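Local coordinates for protein caprin-1 (Homo sapiens, PDB 4WBE) that binds mRNAs to regulate their transport, translation and/or stability and is essential for stress granule formation, this chain being its mainly helical HR-1 (dimerization) domain, at residues D36-L41 / L47-L52; P64-S69 / N73-H78. All coordinates share one frame; numbering follows the deposited sequence.

Contact 1 (D36-L41 / L47-L52); sequences DLKQGL and LSEEEL
The CA-H of Lys38 points almost straight at the carbonyl oxygen of Leu47, with Lys38 CA and Leu47 O 3.2 Å apart and an angle of 167° at the hydrogen. Such a CA-H...O contact needs close backbones, and the conventional bond beside it supplies this: Leu47 N donates to Leu37 O over 3.1 Å. The Lys38 side chain then reaches across the start of helix 49-62. It is bent at its third torsion (chi3 -66°), which lays CD and CE over the CD2 methyl of Leu52 and delivers NZ to Glu49 OE1 at 2.6 Å, nearly in line with the C-O bond, as a short salt bridge. The two segments form the ends of a helix-loop-helix connection: Gly40, with positive phi, is the first residue past helix 31-39, and Ser48 is the N-cap of helix 49-62. There Ser48 and Glu51 form a capping box, Ser48 OG accepting from Glu51 N at 3.0 Å while Glu51 OE1 accepts from Ser48 N at 3.1 Å. On the buried side Leu37 and Leu47 run alongside each other, their CD1 methyls meeting at 3.9 Å. Leu47 also packs on Ile105 and Val109 of helix 99-111, whose Arg108 pairs with the other carboxylate oxygen of Glu51.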
loop_
_atom_site.group_PDB
_atom_site.type_symbol
_atom_site.label_atom_id
_atom_site.label_comp_id
_atom_site.label_asym_id
_atom_site.label_seq_id
_atom_site.Cartn_x
_atom_site.Cartn_y
_atom_site.Cartn_z
ATOM N N ASP A 36 -3.499 3.417 24.217
ATOM C CA ASP A 36 -2.328 4.276 24.339
ATOM C C ASP A 36 -2.495 5.630 23.635
ATOM O O ASP A 36 -2.039 6.653 24.142
ATOM C CB ASP A 36 -1.089 3.559 23.796
ATOM C CG ASP A 36 -0.694 2.347 24.624
ATOM O OD1 ASP A 36 -1.185 2.209 25.765
ATOM O OD2 ASP A 36 0.115 1.535 24.128
ATOM N N LEU A 37 -3.142 5.636 22.470
ATOM C CA LEU A 37 -3.324 6.871 21.704
ATOM C C LEU A 37 -4.367 7.803 22.308
ATOM O O LEU A 37 -4.205 9.026 22.311
ATOM C CB LEU A 37 -3.704 6.557 20.251
ATOM C CG LEU A 37 -2.622 5.908 19.385
ATOM C CD1 LEU A 37 -3.115 5.727 17.957
ATOM C CD2 LEU A 37 -1.332 6.714 19.410
ATOM N N LYS A 38 -5.434 7.220 22.831
ATOM C CA LYS A 38 -6.519 8.010 23.398
ATOM C C LYS A 38 -6.121 8.681 24.712
ATOM O O LYS A 38 -6.643 9.742 25.055
ATOM C CB LYS A 38 -7.776 7.156 23.580
ATOM C CG LYS A 38 -8.607 6.995 22.314
ATOM C CD LYS A 38 -9.894 6.250 22.612
ATOM C CE LYS A 38 -9.590 4.822 23.017
ATOM N NZ LYS A 38 -10.831 4.034 23.268
ATOM N N GLN A 39 -5.198 8.059 25.443
ATOM C CA GLN A 39 -4.687 8.633 26.689
ATOM C C GLN A 39 -3.450 9.529 26.515
ATOM O O GLN A 39 -3.300 10.540 27.211
ATOM C CB GLN A 39 -4.451 7.533 27.740
ATOM C CG GLN A 39 -3.007 7.075 27.952
ATOM C CD GLN A 39 -2.471 7.429 29.333
ATOM O OE1 GLN A 39 -3.232 7.756 30.242
ATOM N NE2 GLN A 39 -1.163 7.322 29.505
ATOM N N GLY A 40 -2.562 9.154 25.598
ATOM C CA GLY A 40 -1.377 9.950 25.343
ATOM C C GLY A 40 -0.207 9.522 26.204
ATOM O O GLY A 40 -0.203 8.419 26.750
ATOM N N LEU A 41 0.774 10.407 26.344
ATOM C CA LEU A 41 1.923 10.166 27.206
ATOM C C LEU A 41 1.600 10.562 28.643
ATOM O O LEU A 41 1.151 9.738 29.447
ATOM C CB LEU A 41 3.123 10.981 26.703
ATOM C CG LEU A 41 4.512 10.819 27.344
ATOM C CD1 LEU A 41 5.056 9.422 27.104
ATOM C CD2 LEU A 41 5.512 11.872 26.850
ATOM N N LEU A 47 -5.280 10.910 20.143
ATOM C CA LEU A 47 -6.557 10.821 19.437
ATOM C C LEU A 47 -7.734 10.852 20.405
ATOM O O LEU A 47 -7.638 10.350 21.520
ATOM C CB LEU A 47 -6.632 9.518 18.635
ATOM C CG LEU A 47 -5.690 9.327 17.457
ATOM C CD1 LEU A 47 -6.007 8.032 16.724
ATOM C CD2 LEU A 47 -5.787 10.505 16.509
ATOM N N SER A 48 -8.839 11.459 19.982
ATOM C CA SER A 48 -10.104 11.299 20.682
ATOM C C SER A 48 -10.733 10.022 20.150
ATOM O O SER A 48 -10.303 9.504 19.118
ATOM C CB SER A 48 -11.033 12.483 20.405
ATOM O OG SER A 48 -11.460 12.488 19.057
ATOM N N GLU A 49 -11.742 9.513 20.848
ATOM C CA GLU A 49 -12.452 8.326 20.388
ATOM C C GLU A 49 -13.146 8.626 19.062
ATOM O O GLU A 49 -13.271 7.759 18.199
ATOM C CB GLU A 49 -13.464 7.869 21.443
ATOM C CG GLU A 49 -14.308 6.659 21.050
ATOM C CD GLU A 49 -13.498 5.393 20.825
ATOM O OE1 GLU A 49 -12.705 5.012 21.710
ATOM O OE2 GLU A 49 -13.677 4.759 19.764
ATOM N N GLU A 50 -13.584 9.870 18.919
ATOM C CA GLU A 50 -14.269 10.336 17.723
ATOM C C GLU A 50 -13.337 10.307 16.514
ATOM O O GLU A 50 -13.719 9.859 15.431
ATOM C CB GLU A 50 -14.811 11.750 17.946
ATOM C CG GLU A 50 -15.683 11.905 19.199
ATOM C CD GLU A 50 -14.876 12.038 20.488
ATOM O OE1 GLU A 50 -14.416 13.154 20.802
ATOM O OE2 GLU A 50 -14.703 11.016 21.187
ATOM N N GLU A 51 -12.119 10.805 16.694
ATOM C CA GLU A 51 -11.137 10.789 15.623
ATOM C C GLU A 51 -10.739 9.362 15.284
ATOM O O GLU A 51 -10.508 9.030 14.125
ATOM C CB GLU A 51 -9.914 11.615 16.005
ATOM C CG GLU A 51 -10.197 13.099 16.079
ATOM C CD GLU A 51 -9.073 13.857 16.736
ATOM O OE1 GLU A 51 -8.332 13.247 17.536
ATOM O OE2 GLU A 51 -8.915 15.058 16.438
ATOM N N LEU A 52 -10.672 8.521 16.306
ATOM C CA LEU A 52 -10.337 7.118 16.123
ATOM C C LEU A 52 -11.389 6.419 15.260
ATOM O O LEU A 52 -11.056 5.613 14.386
ATOM C CB LEU A 52 -10.220 6.439 17.490
ATOM C CG LEU A 52 -9.579 5.058 17.578
ATOM C CD1 LEU A 52 -8.206 5.074 16.930
ATOM C CD2 LEU A 52 -9.462 4.622 19.036
#

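Contact 2 (P64-S69 / N73-H78); sequences PERDMS and NEQYEH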
loop_
_atom_site.group_PDB
_atom_site.type_symbol
_atom_site.label_atom_id
_atom_site.label_comp_id
_atom_site.label_asym_id
_atom_site.label_seq_id
_atom_site.Cartn_x
_atom_site.Cartn_y
_atom_site.Cartn_z
ATOM N N PRO A 64 -10.524 -2.317 1.343
ATOM C CA PRO A 64 -11.820 -2.995 1.242
ATOM C C PRO A 64 -11.693 -4.509 1.221
ATOM O O PRO A 64 -10.701 -5.047 0.721
ATOM C CB PRO A 64 -12.375 -2.492 -0.101
ATOM C CG PRO A 64 -11.161 -2.130 -0.911
ATOM C CD PRO A 64 -10.163 -1.610 0.098
ATOM N N GLU A 65 -12.683 -5.185 1.790
ATOM C CA GLU A 65 -12.779 -6.623 1.635
ATOM C C GLU A 65 -13.032 -6.932 0.173
ATOM O O GLU A 65 -13.655 -6.145 -0.545
ATOM C CB GLU A 65 -13.905 -7.210 2.491
ATOM C CG GLU A 65 -13.700 -7.074 3.993
ATOM C CD GLU A 65 -12.477 -7.822 4.509
ATOM O OE1 GLU A 65 -11.823 -8.557 3.735
ATOM O OE2 GLU A 65 -12.171 -7.675 5.712
ATOM N N ARG A 66 -12.538 -8.082 -0.258
ATOM C CA ARG A 66 -12.643 -8.504 -1.642
ATOM C C ARG A 66 -14.116 -8.734 -2.008
ATOM O O ARG A 66 -14.797 -9.548 -1.386
ATOM C CB ARG A 66 -11.822 -9.776 -1.828
ATOM C CG ARG A 66 -11.659 -10.198 -3.256
ATOM C CD ARG A 66 -10.770 -9.243 -4.037
ATOM N NE ARG A 66 -10.674 -9.695 -5.419
ATOM C CZ ARG A 66 -11.511 -9.327 -6.383
ATOM N NH1 ARG A 66 -12.490 -8.468 -6.124
ATOM N NH2 ARG A 66 -11.361 -9.805 -7.612
ATOM N N ASP A 67 -14.600 -7.990 -3.001
ATOM C CA ASP A 67 -15.986 -8.079 -3.468
ATOM C C ASP A 67 -16.072 -8.927 -4.746
ATOM O O ASP A 67 -15.498 -8.567 -5.776
ATOM C CB ASP A 67 -16.530 -6.658 -3.697
ATOM C CG ASP A 67 -18.021 -6.626 -4.039
ATOM O OD1 ASP A 67 -18.587 -7.654 -4.475
ATOM O OD2 ASP A 67 -18.630 -5.546 -3.868
ATOM N N MET A 68 -16.805 -10.039 -4.676
ATOM C CA MET A 68 -16.850 -11.009 -5.776
ATOM C C MET A 68 -17.490 -10.477 -7.066
ATOM O O MET A 68 -17.311 -11.059 -8.139
ATOM C CB MET A 68 -17.527 -12.313 -5.301
ATOM C CG MET A 68 -19.067 -12.374 -5.417
ATOM S SD MET A 68 -19.784 -13.972 -4.882
ATOM C CE MET A 68 -19.408 -13.888 -3.149
ATOM N N SER A 69 -18.219 -9.368 -6.971
ATOM C CA SER A 69 -18.786 -8.731 -8.155
ATOM C C SER A 69 -17.761 -7.842 -8.866
ATOM O O SER A 69 -18.032 -7.317 -9.947
ATOM C CB SER A 69 -20.009 -7.896 -7.777
ATOM O OG SER A 69 -19.617 -6.758 -7.037
ATOM N N ASN A 73 -8.771 -5.683 -11.125
ATOM C CA ASN A 73 -8.376 -4.367 -11.640
ATOM C C ASN A 73 -9.374 -3.267 -11.276
ATOM O O ASN A 73 -9.105 -2.081 -11.484
ATOM C CB ASN A 73 -8.209 -4.421 -13.167
ATOM C CG ASN A 73 -9.533 -4.446 -13.902
ATOM O OD1 ASN A 73 -10.183 -3.409 -14.064
ATOM N ND2 ASN A 73 -9.956 -5.626 -14.326
ATOM N N GLU A 74 -10.521 -3.661 -10.728
ATOM C CA GLU A 74 -11.543 -2.711 -10.303
ATOM C C GLU A 74 -11.618 -2.527 -8.795
ATOM O O GLU A 74 -12.075 -1.484 -8.312
ATOM C CB GLU A 74 -12.911 -3.213 -10.764
ATOM C CG GLU A 74 -13.101 -3.308 -12.258
ATOM C CD GLU A 74 -14.443 -3.922 -12.624
ATOM O OE1 GLU A 74 -14.740 -5.055 -12.181
ATOM O OE2 GLU A 74 -15.225 -3.240 -13.308
ATOM N N GLN A 75 -11.198 -3.552 -8.063
ATOM C CA GLN A 75 -11.360 -3.603 -6.610
ATOM C C GLN A 75 -10.822 -2.383 -5.873
ATOM O O GLN A 75 -11.383 -1.955 -4.867
ATOM C CB GLN A 75 -10.722 -4.877 -6.054
ATOM C CG GLN A 75 -10.813 -5.031 -4.536
ATOM C CD GLN A 75 -12.251 -5.161 -4.059
ATOM O OE1 GLN A 75 -12.886 -6.204 -4.235
ATOM N NE2 GLN A 75 -12.764 -4.108 -3.426
ATOM N N TYR A 76 -9.727 -1.826 -6.371
ATOM C CA TYR A 76 -9.048 -0.760 -5.644
ATOM C C TYR A 76 -9.099 0.602 -6.315
ATOM O O TYR A 76 -8.336 1.503 -5.950
ATOM C CB TYR A 76 -7.606 -1.173 -5.365
ATOM C CG TYR A 76 -7.517 -2.350 -4.430
ATOM C CD1 TYR A 76 -7.690 -2.177 -3.066
ATOM C CD2 TYR A 76 -7.253 -3.629 -4.904
ATOM C CE1 TYR A 76 -7.607 -3.239 -2.202
ATOM C CE2 TYR A 76 -7.168 -4.703 -4.042
ATOM C CZ TYR A 76 -7.349 -4.499 -2.692
ATOM O OH TYR A 76 -7.269 -5.543 -1.811
ATOM N N GLU A 77 -9.995 0.759 -7.286
ATOM C CA GLU A 77 -10.145 2.039 -7.953
ATOM C C GLU A 77 -10.551 3.124 -6.947
ATOM O O GLU A 77 -9.866 4.142 -6.816
ATOM C CB GLU A 77 -11.153 1.934 -9.109
ATOM C CG GLU A 77 -11.478 3.261 -9.771
ATOM C CD GLU A 77 -10.329 3.795 -10.624
ATOM O OE1 GLU A 77 -9.463 2.997 -11.048
ATOM O OE2 GLU A 77 -10.299 5.019 -10.878
ATOM N N HIS A 78 -11.638 2.897 -6.214
ATOM C CA HIS A 78 -12.091 3.870 -5.216
ATOM C C HIS A 78 -11.060 4.107 -4.113
ATOM O O HIS A 78 -10.804 5.256 -3.738
ATOM C CB HIS A 78 -13.424 3.440 -4.593
ATOM C CG HIS A 78 -14.596 3.601 -5.504
ATOM N ND1 HIS A 78 -14.545 4.349 -6.661
ATOM C CD2 HIS A 78 -15.857 3.106 -5.434
ATOM C CE1 HIS A 78 -15.724 4.313 -7.260
ATOM N NE2 HIS A 78 -16.533 3.564 -6.535
HETATM O O HOH W 1 -8.069 -4.844 0.598
HETATM O O HOH W 2 -9.951 -6.728 -1.410
HETATM O O HOH W 3 -17.243 -6.405 -12.328
#
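Gln75 sets off with CG opposite its backbone N (chi1 179°) and bends at the next torsion (chi2 64°), which carries its amide across to the loop 64-69. Arg66 is folded in a similar way, bent at chi2 (69°), and its NH1 meets the same amide. Gln75 OE1 is thus gripped twice. Asp67 N donates to Gln75 OE1 at 2.8 Å along an almost straight N-H...O line, the donor a little off the carbonyl plane. Arg66 NH1 donates to Gln75 OE1 at 3.0 Å, in the carbonyl plane and on a lone pair, though the bond is more bent and the guanidinium and amide planes stand steeply to each other. An alanine in place of Gln75 would probably leave Asp67 N without its acceptor, take one partner from Arg66 and open a gap beside Pro64. On the amide's other branch Gln75 NE2 lies 3.6 Å from Pro64 CG. The same proline reaches Tyr76, its CD 3.8 Å from Tyr76 CE1, while one face of the tyrosine ring is covered, toward its rim, by Gln75 CG. Two waters join Pro64 O to Tyr76 OH; water 1 accepts from the hydroxyl at 2.6 Å and water 2 donates to it. Arg66 NH1 also bonds Leu70 O, and its NH2 reaches Phe115 O of the second subunit, whose Tyr23 packs on Tyr76. Within the loop, Asp67 OD1 takes Ser69 N at 3.1 Å and Ser69 OG from one face of its carboxylate, closing an Asx turn in the connection between helices 49-62 and 72-75, a loop whose Arg66 and Met68 border the second subunit.

How the contacts relate
Both contacts close short connections next to helix 49-62, contact 1 at its start and contact 2 in the loop that follows it, on opposite sides of the chain's centre; their nearest atoms are about 15 Å apart and do not touch. Each is partly buried. Contact 1 stays within one subunit: three leucines form its inner side, a lysine-glutamate pair its more exposed one, and the start of helix 49-62 is closed by a capping box. Contact 2 joins an irregular loop to the short helix 72-75 and the residue that precedes helix 77-88, relies on one buried amide and on waters, and has the second subunit beside it.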